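Local coordinates for uncharacterized protein (Nostoc punctiforme, PDB 2QDR) that is of unknown function but has the double-stranded beta-helix fold of the cupins and is a putative dioxygenase, at residues G33-L37 and E160-V164; A77-R82 and S94-P99; P105-A111 and P165-A171; L113-K119 and E153-M159. All blocks are in the same frame, centred on the assembly; numbering follows the deposited sequence.

Contact 1 of 4, residues G33-L37 and E160-V164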
loop_
_atom_site.group_PDB
_atom_site.type_symbol
_atom_site.label_atom_id
_atom_site.label_comp_id
_atom_site.label_asym_id
_atom_site.label_seq_id
_atom_site.Cartn_x
_atom_site.Cartn_y
_atom_site.Cartn_z
ATOM N N GLY A 33 -1.385 -7.569 -33.384
ATOM C CA GLY A 33 -0.647 -6.343 -33.096
ATOM C C GLY A 33 -0.515 -5.447 -34.317
ATOM O O GLY A 33 -0.433 -4.234 -34.152
ATOM N N ARG A 34 -0.454 -6.043 -35.521
ATOM C CA ARG A 34 -0.392 -5.317 -36.800
ATOM C C ARG A 34 0.807 -4.357 -36.932
ATOM O O ARG A 34 0.742 -3.379 -37.670
ATOM C CB ARG A 34 -1.729 -4.544 -36.959
ATOM C CG ARG A 34 -3.060 -5.376 -36.972
ATOM C CD ARG A 34 -3.533 -5.717 -38.373
ATOM N NE ARG A 34 -3.822 -4.476 -39.109
ATOM C CZ ARG A 34 -4.178 -4.381 -40.394
ATOM N NH1 ARG A 34 -4.333 -5.462 -41.168
ATOM N NH2 ARG A 34 -4.391 -3.167 -40.916
HETATM N N MSE A 35 1.902 -4.667 -36.245
HETATM C CA MSE A 35 3.098 -3.823 -36.216
HETATM C C MSE A 35 4.069 -4.241 -37.324
HETATM O O MSE A 35 4.701 -3.393 -37.956
HETATM C CB MSE A 35 3.748 -3.961 -34.833
HETATM C CG MSE A 35 4.189 -2.670 -34.249
HETATM SE SE MSE A 35 4.959 -2.862 -32.471
HETATM C CE MSE A 35 4.145 -1.467 -31.675
ATOM N N ASN A 36 4.189 -5.550 -37.537
ATOM C CA ASN A 36 5.070 -6.134 -38.550
ATOM C C ASN A 36 6.570 -5.828 -38.354
ATOM O O ASN A 36 7.297 -5.621 -39.308
ATOM C CB ASN A 36 4.566 -5.795 -39.988
ATOM C CG ASN A 36 3.284 -6.543 -40.363
ATOM O OD1 ASN A 36 3.232 -7.779 -40.318
ATOM N ND2 ASN A 36 2.281 -5.804 -40.816
ATOM N N LEU A 37 7.026 -5.831 -37.096
ATOM C CA LEU A 37 8.457 -5.616 -36.761
ATOM C C LEU A 37 9.351 -6.822 -37.062
ATOM O O LEU A 37 10.578 -6.712 -37.000
ATOM C CB LEU A 37 8.653 -5.260 -35.282
ATOM C CG LEU A 37 8.205 -3.898 -34.782
ATOM C CD1 LEU A 37 8.398 -3.830 -33.273
ATOM C CD2 LEU A 37 8.973 -2.766 -35.472
ATOM N N GLU A 160 5.166 3.090 -41.070
ATOM C CA GLU A 160 4.165 2.428 -41.910
ATOM C C GLU A 160 4.091 0.978 -41.440
ATOM O O GLU A 160 5.076 0.273 -41.572
ATOM C CB GLU A 160 4.576 2.510 -43.370
ATOM C CG GLU A 160 4.840 3.942 -43.871
ATOM C CD GLU A 160 5.242 4.008 -45.330
ATOM O OE1 GLU A 160 5.245 2.967 -46.028
ATOM O OE2 GLU A 160 5.565 5.116 -45.784
ATOM N N ASN A 161 2.950 0.526 -40.905
ATOM C CA ASN A 161 2.830 -0.838 -40.338
ATOM C C ASN A 161 1.997 -1.896 -41.059
ATOM O O ASN A 161 2.234 -3.088 -40.861
ATOM C CB ASN A 161 2.227 -0.749 -38.936
ATOM C CG ASN A 161 3.007 0.133 -37.996
ATOM O OD1 ASN A 161 4.197 0.397 -38.178
ATOM N ND2 ASN A 161 2.334 0.573 -36.950
ATOM N N GLY A 162 0.998 -1.475 -41.831
ATOM C CA GLY A 162 0.104 -2.385 -42.565
ATOM C C GLY A 162 0.747 -3.495 -43.381
ATOM O O GLY A 162 1.945 -3.446 -43.702
ATOM N N SER A 163 -0.065 -4.495 -43.725
ATOM C CA SER A 163 0.388 -5.646 -44.502
ATOM C C SER A 163 0.779 -5.267 -45.932
ATOM O O SER A 163 1.684 -5.863 -46.502
ATOM C CB SER A 163 -0.722 -6.688 -44.537
ATOM O OG SER A 163 -1.164 -6.959 -43.222
ATOM N N VAL A 164 0.053 -4.300 -46.509
ATOM C CA VAL A 164 0.319 -3.820 -47.861
ATOM C C VAL A 164 1.137 -2.537 -47.685
ATOM O O VAL A 164 1.142 -1.965 -46.597
ATOM C CB VAL A 164 -0.960 -3.529 -48.643
#
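Asn-161, Arg-34 and Asn-36 bury the most surface here, in a contact of 242 Å² between two irregular pieces of chain. Asn-161 loses most. Its CB lies against two successive carbonyls of the 33-37 segment, 3.3 Å from Arg-34 O and 3.8 Å from Met-35 O. The amide end of Asn-161 turns to other partners: ND2 bonds to Glu-114 OE2 and OD1 to Arg-284 NH1. Its main-chain O is taken by Asn-36, whose CA-to-CB bond points toward the 160-164 segment. Asn-36 ND2 donates to Asn-161 O at 2.7 Å with a nearly straight N-H...O angle of 171°. This is the one hydrogen bond between the two segments.

The 160-164 segment is the exit from strand 154-160 of the cupin-type beta-sandwich. The 33-37 segment belongs to the N-terminal arm ahead of strand 41-42, so the contact lays that arm across the end of a sheet strand.

The CA-to-CB bond of Arg-34 points sideways, but the end of the side chain comes nearer the 160-164 segment. Its NH1 comes to 4.1 Å from Ser-163 OG, which is contact without a hydrogen bond. A long, weak ion pair links Arg-34 to Asp-112. Selenomethionine Met-35 points its CA-to-CB bond away from the 160-164 segment, and its side chain touches Arg-284 in strand 279-285.

Contact 2 of 4, residues A77-R82 and S94-P99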
loop_
_atom_site.group_PDB
_atom_site.type_symbol
_atom_site.label_atom_id
_atom_site.label_comp_id
_atom_site.label_asym_id
_atom_site.label_seq_id
_atom_site.Cartn_x
_atom_site.Cartn_y
_atom_site.Cartn_z
ATOM N N ALA A 77 4.435 19.491 -51.917
ATOM C CA ALA A 77 5.858 19.668 -51.660
ATOM C C ALA A 77 6.451 18.346 -51.193
ATOM O O ALA A 77 5.807 17.633 -50.418
ATOM C CB ALA A 77 6.085 20.747 -50.626
ATOM N N PRO A 78 7.667 18.005 -51.661
ATOM C CA PRO A 78 8.266 16.749 -51.233
ATOM C C PRO A 78 9.060 16.874 -49.929
ATOM O O PRO A 78 9.478 17.961 -49.546
ATOM C CB PRO A 78 9.226 16.439 -52.371
ATOM C CG PRO A 78 9.725 17.792 -52.786
ATOM C CD PRO A 78 8.568 18.741 -52.574
ATOM N N GLY A 79 9.259 15.741 -49.272
ATOM C CA GLY A 79 10.027 15.657 -48.030
ATOM C C GLY A 79 11.255 14.838 -48.369
ATOM O O GLY A 79 11.508 14.551 -49.550
ATOM N N SER A 80 12.026 14.498 -47.343
ATOM C CA SER A 80 13.219 13.684 -47.485
ATOM C C SER A 80 12.960 12.468 -46.642
ATOM O O SER A 80 12.079 12.517 -45.785
ATOM C CB SER A 80 14.444 14.403 -46.962
ATOM O OG SER A 80 14.417 14.464 -45.549
ATOM N N ARG A 81 13.718 11.392 -46.855
ATOM C CA ARG A 81 13.548 10.178 -46.051
ATOM C C ARG A 81 14.837 9.384 -45.861
ATOM O O ARG A 81 15.601 9.180 -46.801
ATOM C CB ARG A 81 12.492 9.241 -46.652
ATOM C CG ARG A 81 12.169 8.050 -45.725
ATOM C CD ARG A 81 11.032 7.182 -46.203
ATOM N NE ARG A 81 11.349 6.461 -47.431
ATOM C CZ ARG A 81 10.553 5.563 -48.021
ATOM N NH1 ARG A 81 9.357 5.238 -47.505
ATOM N NH2 ARG A 81 10.962 4.970 -49.144
ATOM N N ARG A 82 15.037 8.958 -44.614
ATOM C CA ARG A 82 16.139 8.122 -44.167
ATOM C C ARG A 82 15.433 6.855 -43.752
ATOM O O ARG A 82 14.755 6.847 -42.736
ATOM C CB ARG A 82 16.952 8.783 -43.045
ATOM C CG ARG A 82 17.985 9.716 -43.640
ATOM C CD ARG A 82 18.698 10.656 -42.713
ATOM N NE ARG A 82 17.841 11.779 -42.336
ATOM C CZ ARG A 82 18.254 12.923 -41.779
ATOM N NH1 ARG A 82 19.551 13.162 -41.543
ATOM N NH2 ARG A 82 17.353 13.869 -41.489
ATOM N N SER A 94 11.140 5.055 -40.521
ATOM C CA SER A 94 12.026 6.019 -41.169
ATOM C C SER A 94 11.958 7.403 -40.545
ATOM O O SER A 94 11.003 7.752 -39.855
ATOM C CB SER A 94 11.708 6.064 -42.668
ATOM O OG SER A 94 10.327 6.235 -42.884
ATOM N N ARG A 95 13.018 8.164 -40.783
ATOM C CA ARG A 95 13.170 9.514 -40.285
ATOM C C ARG A 95 12.938 10.412 -41.487
ATOM O O ARG A 95 13.777 10.468 -42.399
ATOM C CB ARG A 95 14.560 9.676 -39.712
ATOM C CG ARG A 95 14.855 11.008 -39.060
ATOM C CD ARG A 95 16.309 11.025 -38.722
ATOM N NE ARG A 95 16.781 12.278 -38.148
ATOM C CZ ARG A 95 18.072 12.586 -37.990
ATOM N NH1 ARG A 95 19.048 11.753 -38.383
ATOM N NH2 ARG A 95 18.406 13.757 -37.464
ATOM N N VAL A 96 11.784 11.079 -41.509
ATOM C CA VAL A 96 11.422 11.960 -42.617
ATOM C C VAL A 96 11.574 13.413 -42.197
ATOM O O VAL A 96 11.549 13.712 -41.000
ATOM C CB VAL A 96 9.967 11.709 -43.158
ATOM C CG1 VAL A 96 9.805 10.268 -43.638
ATOM C CG2 VAL A 96 8.878 12.045 -42.132
ATOM N N VAL A 97 11.768 14.297 -43.177
ATOM C CA VAL A 97 11.893 15.724 -42.914
ATOM C C VAL A 97 10.982 16.455 -43.884
ATOM O O VAL A 97 11.216 16.432 -45.095
ATOM C CB VAL A 97 13.333 16.243 -43.048
ATOM C CG1 VAL A 97 13.403 17.753 -42.724
ATOM C CG2 VAL A 97 14.260 15.420 -42.151
ATOM N N LEU A 98 9.948 17.091 -43.340
ATOM C CA LEU A 98 8.984 17.848 -44.114
ATOM C C LEU A 98 9.423 19.315 -44.145
ATOM O O LEU A 98 9.770 19.864 -43.099
ATOM C CB LEU A 98 7.601 17.715 -43.490
ATOM C CG LEU A 98 7.085 16.281 -43.328
ATOM C CD1 LEU A 98 5.696 16.302 -42.728
ATOM C CD2 LEU A 98 7.061 15.506 -44.645
ATOM N N PRO A 99 9.412 19.957 -45.332
ATOM C CA PRO A 99 9.851 21.358 -45.401
ATOM C C PRO A 99 8.847 22.381 -44.824
ATOM O O PRO A 99 7.679 22.039 -44.649
ATOM C CB PRO A 99 10.042 21.575 -46.904
ATOM C CG PRO A 99 9.096 20.656 -47.538
ATOM C CD PRO A 99 9.030 19.446 -46.663
#
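Strands 79-86 and 92-98 form an antiparallel beta hairpin in a sheet of the double-stranded beta-helix. The paired parts run at 163° with their axes 4.6 Å apart. Two hydrogen-bonded pairs use up the inward-facing backbone groups. Ser-80 N gives to Val-97 O at 3.1 Å, and Val-97 N gives to Ser-80 O at 3.2 Å. Arg-82 N gives to Arg-95 O at 3.0 Å, and Arg-95 N gives to Arg-82 O at 2.9 Å. Between them, Arg-81 and Val-96 make a non-hydrogen-bonded pair. Their backbones bond outward, Arg-81 with Lys-64 and Val-96 with Ile-156, so the hairpin has a strand on each flank.

Ser-80, Arg-82, Arg-95 and Val-97 share one face. Ser-80 OG bonds to Glu-63 OE2. A bound buffer molecule, probably from the crystallisation liquor, lies about 5 Å from the Ser-80 side chain. The guanidinium groups of Arg-82 and Arg-95 stack flat despite their like charge. Acidic groups nearby supply counter-charge: Arg-95 NH2 has a salt bridge to Glu-155 OE1, while Arg-95 NH1 is hydrogen-bonded to Asn-59 OD1. Arg-82 has a long, weak ion pair with Glu-63.

The two guanidinium planes are 6° from parallel, with centres 3.8 Å apart, and Arg-82 NH1 stands 3.5 Å from Arg-95 NH1.

Contact 3 of 4, residues P105-A111 and P165-A171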
loop_
_atom_site.group_PDB
_atom_site.type_symbol
_atom_site.label_atom_id
_atom_site.label_comp_id
_atom_site.label_asym_id
_atom_site.label_seq_id
_atom_site.Cartn_x
_atom_site.Cartn_y
_atom_site.Cartn_z
ATOM N N PRO A 105 -3.368 17.365 -48.522
ATOM C CA PRO A 105 -4.814 17.321 -48.427
ATOM C C PRO A 105 -5.284 16.232 -47.478
ATOM O O PRO A 105 -4.493 15.398 -47.028
ATOM C CB PRO A 105 -5.232 16.990 -49.856
ATOM C CG PRO A 105 -4.154 16.112 -50.340
ATOM C CD PRO A 105 -2.893 16.609 -49.697
ATOM N N SER A 106 -6.583 16.267 -47.195
ATOM C CA SER A 106 -7.235 15.306 -46.335
ATOM C C SER A 106 -7.400 14.005 -47.099
ATOM O O SER A 106 -7.350 13.992 -48.332
ATOM C CB SER A 106 -8.605 15.831 -45.915
ATOM O OG SER A 106 -9.423 16.067 -47.054
ATOM N N GLY A 107 -7.617 12.924 -46.362
ATOM C CA GLY A 107 -7.808 11.605 -46.952
ATOM C C GLY A 107 -7.480 10.516 -45.973
ATOM O O GLY A 107 -7.418 10.762 -44.770
ATOM N N ILE A 108 -7.287 9.312 -46.498
ATOM C CA ILE A 108 -6.946 8.140 -45.695
ATOM C C ILE A 108 -5.650 7.562 -46.203
ATOM O O ILE A 108 -5.101 8.038 -47.201
ATOM C CB ILE A 108 -8.055 7.040 -45.741
ATOM C CG1 ILE A 108 -8.270 6.487 -47.169
ATOM C CG2 ILE A 108 -9.346 7.588 -45.180
ATOM C CD1 ILE A 108 -9.296 5.367 -47.256
ATOM N N PHE A 109 -5.161 6.555 -45.486
ATOM C CA PHE A 109 -3.975 5.819 -45.865
ATOM C C PHE A 109 -4.368 4.337 -45.852
ATOM O O PHE A 109 -5.169 3.916 -45.018
ATOM C CB PHE A 109 -2.817 6.138 -44.941
ATOM C CG PHE A 109 -2.449 7.589 -44.928
ATOM C CD1 PHE A 109 -1.657 8.129 -45.943
ATOM C CD2 PHE A 109 -2.873 8.423 -43.902
ATOM C CE1 PHE A 109 -1.304 9.476 -45.943
ATOM C CE2 PHE A 109 -2.519 9.778 -43.891
ATOM C CZ PHE A 109 -1.736 10.304 -44.914
ATOM N N THR A 110 -3.811 3.555 -46.775
ATOM C CA THR A 110 -4.113 2.116 -46.885
ATOM C C THR A 110 -3.457 1.215 -45.820
ATOM O O THR A 110 -3.638 -0.002 -45.868
ATOM C CB THR A 110 -3.712 1.583 -48.295
ATOM O OG1 THR A 110 -2.317 1.816 -48.525
ATOM C CG2 THR A 110 -4.521 2.261 -49.399
ATOM N N ALA A 111 -2.717 1.792 -44.864
ATOM C CA ALA A 111 -2.043 1.028 -43.816
ATOM C C ALA A 111 -1.984 1.813 -42.525
ATOM O O ALA A 111 -2.106 3.042 -42.534
ATOM C CB ALA A 111 -0.644 0.695 -44.270
ATOM N N PRO A 165 1.863 -2.095 -48.729
ATOM C CA PRO A 165 2.627 -0.835 -48.588
ATOM C C PRO A 165 1.655 0.345 -48.466
ATOM O O PRO A 165 0.595 0.335 -49.106
ATOM C CB PRO A 165 3.467 -0.763 -49.861
ATOM C CG PRO A 165 2.874 -1.751 -50.809
ATOM C CD PRO A 165 2.029 -2.722 -50.051
ATOM N N LEU A 166 2.003 1.335 -47.648
ATOM C CA LEU A 166 1.126 2.487 -47.405
ATOM C C LEU A 166 0.946 3.359 -48.654
ATOM O O LEU A 166 1.901 3.622 -49.390
ATOM C CB LEU A 166 1.628 3.300 -46.192
ATOM C CG LEU A 166 0.745 4.474 -45.698
ATOM C CD1 LEU A 166 0.979 4.802 -44.222
ATOM C CD2 LEU A 166 0.868 5.746 -46.576
ATOM N N GLU A 167 -0.293 3.802 -48.865
ATOM C CA GLU A 167 -0.653 4.627 -49.999
ATOM C C GLU A 167 -1.779 5.605 -49.627
ATOM O O GLU A 167 -2.690 5.240 -48.899
ATOM C CB GLU A 167 -1.058 3.671 -51.125
ATOM C CG GLU A 167 -1.412 4.282 -52.477
ATOM C CD GLU A 167 -1.712 3.231 -53.548
ATOM O OE1 GLU A 167 -1.242 2.074 -53.412
ATOM O OE2 GLU A 167 -2.389 3.577 -54.550
ATOM N N TYR A 168 -1.693 6.847 -50.100
ATOM C CA TYR A 168 -2.719 7.861 -49.849
ATOM C C TYR A 168 -3.867 7.691 -50.855
ATOM O O TYR A 168 -3.648 7.320 -52.011
ATOM C CB TYR A 168 -2.148 9.297 -49.930
ATOM C CG TYR A 168 -3.209 10.387 -50.040
ATOM C CD1 TYR A 168 -3.785 10.972 -48.915
ATOM C CD2 TYR A 168 -3.651 10.815 -51.298
ATOM C CE1 TYR A 168 -4.768 11.961 -49.051
ATOM C CE2 TYR A 168 -4.629 11.779 -51.441
ATOM C CZ TYR A 168 -5.183 12.346 -50.327
ATOM O OH TYR A 168 -6.146 13.297 -50.520
ATOM N N LYS A 169 -5.081 7.970 -50.387
ATOM C CA LYS A 169 -6.294 7.931 -51.182
ATOM C C LYS A 169 -7.210 9.020 -50.637
ATOM O O LYS A 169 -7.363 9.153 -49.419
ATOM C CB LYS A 169 -6.978 6.554 -51.166
ATOM C CG LYS A 169 -6.301 5.432 -51.989
ATOM C CD LYS A 169 -6.240 5.782 -53.497
ATOM C CE LYS A 169 -5.752 4.639 -54.393
ATOM N NZ LYS A 169 -6.731 3.520 -54.497
ATOM N N TYR A 170 -7.770 9.829 -51.535
ATOM C CA TYR A 170 -8.684 10.896 -51.153
ATOM C C TYR A 170 -10.020 10.293 -50.752
ATOM O O TYR A 170 -10.528 9.421 -51.440
ATOM C CB TYR A 170 -8.898 11.897 -52.297
ATOM C CG TYR A 170 -9.882 12.995 -51.933
ATOM C CD1 TYR A 170 -9.520 13.998 -51.025
ATOM C CD2 TYR A 170 -11.162 13.043 -52.491
ATOM C CE1 TYR A 170 -10.399 15.007 -50.664
ATOM C CE2 TYR A 170 -12.062 14.064 -52.142
ATOM C CZ TYR A 170 -11.667 15.045 -51.222
ATOM O OH TYR A 170 -12.521 16.068 -50.851
ATOM N N ALA A 171 -10.561 10.752 -49.627
ATOM C CA ALA A 171 -11.839 10.287 -49.115
ATOM C C ALA A 171 -12.477 11.399 -48.293
ATOM O O ALA A 171 -11.783 12.141 -47.611
ATOM C CB ALA A 171 -11.654 9.040 -48.269
#
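Phe-109 and Leu-166 form the apolar centre, with Phe-109 CD1 3.5 Å from Leu-166 CD2. Phe-109 CE1 also meets Tyr-168 CB at 4.1 Å. Ala-111 CB continues this patch, 4.0 Å from Leu-166 CB. At the other end, Pro-105 CG packs on the Tyr-168 ring, 3.9 Å from its CZ. Ile-108 lies on the opposite face from Phe-109, and its CG2 touches Ala-171 CB at 4.1 Å.

Gly-107 passes close to the Tyr-168 ring, its CA 3.7 Å from Tyr-168 CE1. A CB here would clash with that ring and with Lys-169 O, and its backbone angles (157/-163) also suit glycine alone.

The backbone bonds come next. Ile-108 N donates to Lys-169 O at 2.9 Å, and Lys-169 N donates to Ile-108 O at 3.2 Å. Thr-110 N adds a bond to Glu-167 O at 2.9 Å. At one end, Tyr-168 OH donates to Ser-106 O at 2.6 Å. At the other, Glu-167 N makes a weak bond to Thr-110 OG1 at 2.9 Å.

Gly-107 and Phe-109 also bond through their backbones to Ile-143 and Gly-140, and Tyr-168 to Arg-70. The pairing of 108-109 with 168-169 is a short antiparallel two-stranded ribbon at the periphery of the cupin-type beta-sandwich.

Contact 4 of 4, residues L113-K119 and E153-M159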
loop_
_atom_site.group_PDB
_atom_site.type_symbol
_atom_site.label_atom_id
_atom_site.label_comp_id
_atom_site.label_asym_id
_atom_site.label_seq_id
_atom_site.Cartn_x
_atom_site.Cartn_y
_atom_site.Cartn_z
ATOM N N LEU A 113 -0.558 3.854 -39.642
ATOM C CA LEU A 113 0.517 4.847 -39.621
ATOM C C LEU A 113 0.767 5.452 -38.234
ATOM O O LEU A 113 -0.162 5.955 -37.620
ATOM C CB LEU A 113 0.168 5.966 -40.616
ATOM C CG LEU A 113 0.987 7.269 -40.697
ATOM C CD1 LEU A 113 2.492 7.040 -40.832
ATOM C CD2 LEU A 113 0.479 8.119 -41.851
ATOM N N GLU A 114 2.010 5.397 -37.751
ATOM C CA GLU A 114 2.356 5.997 -36.467
ATOM C C GLU A 114 3.289 7.147 -36.786
ATOM O O GLU A 114 4.119 7.048 -37.692
ATOM C CB GLU A 114 3.015 5.031 -35.509
ATOM C CG GLU A 114 2.358 3.697 -35.512
ATOM C CD GLU A 114 2.699 2.863 -34.305
ATOM O OE1 GLU A 114 2.654 3.374 -33.166
ATOM O OE2 GLU A 114 2.949 1.669 -34.505
ATOM N N ILE A 115 3.137 8.228 -36.027
ATOM C CA ILE A 115 3.891 9.451 -36.193
ATOM C C ILE A 115 4.379 9.914 -34.842
ATOM O O ILE A 115 3.592 9.928 -33.912
ATOM C CB ILE A 115 2.957 10.521 -36.816
ATOM C CG1 ILE A 115 2.525 10.094 -38.223
ATOM C CG2 ILE A 115 3.588 11.918 -36.886
ATOM C CD1 ILE A 115 1.561 11.046 -38.874
ATOM N N PHE A 116 5.655 10.292 -34.750
ATOM C CA PHE A 116 6.251 10.812 -33.520
ATOM C C PHE A 116 7.177 11.964 -33.905
ATOM O O PHE A 116 8.170 11.744 -34.591
ATOM C CB PHE A 116 7.009 9.745 -32.742
ATOM C CG PHE A 116 7.559 10.250 -31.439
ATOM C CD1 PHE A 116 6.762 10.274 -30.311
ATOM C CD2 PHE A 116 8.860 10.725 -31.347
ATOM C CE1 PHE A 116 7.251 10.749 -29.100
ATOM C CE2 PHE A 116 9.361 11.206 -30.148
ATOM C CZ PHE A 116 8.555 11.210 -29.015
ATOM N N VAL A 117 6.883 13.166 -33.409
ATOM C CA VAL A 117 7.646 14.373 -33.763
ATOM C C VAL A 117 8.967 14.509 -33.005
ATOM O O VAL A 117 8.975 14.615 -31.784
ATOM C CB VAL A 117 6.796 15.644 -33.534
ATOM C CG1 VAL A 117 7.570 16.921 -33.934
ATOM C CG2 VAL A 117 5.473 15.547 -34.307
ATOM N N ILE A 118 10.068 14.557 -33.753
ATOM C CA ILE A 118 11.414 14.680 -33.207
ATOM C C ILE A 118 11.819 16.140 -33.058
ATOM O O ILE A 118 12.365 16.520 -32.033
ATOM C CB ILE A 118 12.454 13.989 -34.111
ATOM C CG1 ILE A 118 12.111 12.509 -34.303
ATOM C CG2 ILE A 118 13.882 14.156 -33.529
ATOM C CD1 ILE A 118 13.012 11.807 -35.300
ATOM N N LYS A 119 11.609 16.927 -34.108
ATOM C CA LYS A 119 11.948 18.345 -34.114
ATOM C C LYS A 119 10.833 19.097 -34.832
ATOM O O LYS A 119 10.137 18.520 -35.673
ATOM C CB LYS A 119 13.295 18.572 -34.822
ATOM C CG LYS A 119 13.934 19.970 -34.620
ATOM C CD LYS A 119 15.154 20.255 -35.544
ATOM C CE LYS A 119 14.727 20.542 -37.003
ATOM N NZ LYS A 119 15.856 20.780 -37.939
ATOM N N GLU A 153 11.346 23.509 -40.762
ATOM C CA GLU A 153 11.107 22.102 -41.100
ATOM C C GLU A 153 10.799 21.287 -39.847
ATOM O O GLU A 153 11.111 21.697 -38.728
ATOM C CB GLU A 153 12.298 21.494 -41.869
ATOM C CG GLU A 153 13.624 21.372 -41.095
ATOM C CD GLU A 153 14.772 20.819 -41.943
ATOM O OE1 GLU A 153 14.693 20.834 -43.195
ATOM O OE2 GLU A 153 15.774 20.379 -41.342
ATOM N N ALA A 154 10.158 20.148 -40.055
ATOM C CA ALA A 154 9.797 19.259 -38.973
ATOM C C ALA A 154 10.377 17.899 -39.276
ATOM O O ALA A 154 10.389 17.497 -40.442
ATOM C CB ALA A 154 8.300 19.185 -38.843
ATOM N N GLU A 155 10.872 17.217 -38.235
ATOM C CA GLU A 155 11.442 15.868 -38.355
ATOM C C GLU A 155 10.537 14.909 -37.603
ATOM O O GLU A 155 10.159 15.185 -36.459
ATOM C CB GLU A 155 12.873 15.801 -37.848
ATOM C CG GLU A 155 13.774 16.771 -38.590
ATOM C CD GLU A 155 15.243 16.533 -38.382
ATOM O OE1 GLU A 155 15.640 15.380 -38.115
ATOM O OE2 GLU A 155 16.008 17.507 -38.542
ATOM N N ILE A 156 10.216 13.779 -38.244
ATOM C CA ILE A 156 9.283 12.809 -37.711
ATOM C C ILE A 156 9.661 11.348 -37.918
ATOM O O ILE A 156 10.215 10.997 -38.956
ATOM C CB ILE A 156 7.922 12.948 -38.484
ATOM C CG1 ILE A 156 7.489 14.411 -38.670
ATOM C CG2 ILE A 156 6.779 12.171 -37.805
ATOM C CD1 ILE A 156 6.199 14.587 -39.460
ATOM N N LEU A 157 9.346 10.500 -36.933
ATOM C CA LEU A 157 9.550 9.066 -37.058
ATOM C C LEU A 157 8.286 8.607 -37.772
ATOM O O LEU A 157 7.213 8.601 -37.176
ATOM C CB LEU A 157 9.715 8.348 -35.722
ATOM C CG LEU A 157 10.955 8.690 -34.895
ATOM C CD1 LEU A 157 10.897 7.973 -33.548
ATOM C CD2 LEU A 157 12.239 8.339 -35.638
ATOM N N TRP A 158 8.414 8.284 -39.057
ATOM C CA TRP A 158 7.301 7.853 -39.893
ATOM C C TRP A 158 7.269 6.334 -39.901
ATOM O O TRP A 158 8.168 5.701 -40.455
ATOM C CB TRP A 158 7.493 8.409 -41.296
ATOM C CG TRP A 158 6.363 8.212 -42.225
ATOM C CD1 TRP A 158 6.151 7.151 -43.059
ATOM C CD2 TRP A 158 5.300 9.138 -42.470
ATOM N NE1 TRP A 158 5.004 7.355 -43.794
ATOM C CE2 TRP A 158 4.466 8.568 -43.451
ATOM C CE3 TRP A 158 4.971 10.395 -41.950
ATOM C CZ2 TRP A 158 3.312 9.206 -43.920
ATOM C CZ3 TRP A 158 3.828 11.034 -42.420
ATOM C CH2 TRP A 158 3.010 10.434 -43.390
HETATM N N MSE A 159 6.226 5.757 -39.311
HETATM C CA MSE A 159 6.086 4.297 -39.174
HETATM C C MSE A 159 4.893 3.673 -39.909
HETATM O O MSE A 159 3.773 3.704 -39.422
HETATM C CB MSE A 159 6.007 3.988 -37.674
HETATM C CG MSE A 159 7.324 4.225 -36.960
HETATM SE SE MSE A 159 7.211 4.400 -35.050
HETATM C CE MSE A 159 6.364 6.141 -34.927
#
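A classic beta bulge breaks the register of this antiparallel pair. Ile-118 and Lys-119 both face Glu-155: Ile-118 N reaches Glu-155 O at 2.8 Å, and Lys-119 N reaches the same Glu-155 O at 3.3 Å. Glu-155 N returns a bond to Lys-119 O at 3.0 Å. The chain turns a corner at Ile-118. Beyond it, Lys-119 NZ makes salt bridges to Glu-153 OE2 at 3.4 Å and Glu-155 OE2 at 3.3 Å.

Before the bulge the pairing is regular at Glu-114 and Met-159, with N-to-O distances of 3.0 Å both ways between these two residues. Leu-113 CD1 makes a CH-pi contact over the Trp-158 five-membered ring, 3.8 Å from its centroid. Ile-115 CG2 packs on Ile-156 CG2 at 3.3 Å. On the other face, Phe-116, Leu-157 and Met-159 meet Phe-282. Glu-114 OE1 is hydrogen-bonded to Tyr-134 OH, and its OE2 forms salt bridges to Arg-211 and Arg-284. Strands 113-117 and 154-160 lie in a sheet of the double-stranded beta-helix, the cupin fold.

Overall arrangement
From the N terminus, the 33-37 segment comes first and waits for 160-164, so contact 1 closes a loop of 122 intervening residues. Contact 2 closes early within it, as a local hairpin. Contact 3 opens next at 105-111, then contact 4 at 113-119. Contact 4 closes first, at 153-159, and so lies wholly within the span of contact 3. Contact 1 then closes, also enclosing contact 4, before contact 3 ends at 165-171. Contacts 1 and 3 therefore cross. Strands 92-98 and 154-160 are neighbours, so contacts 2 and 4 build one continuous sheet. Contact 1 holds the N-terminal loop against the end of strand 154-160, and contact 3 forms a separate two-stranded ribbon.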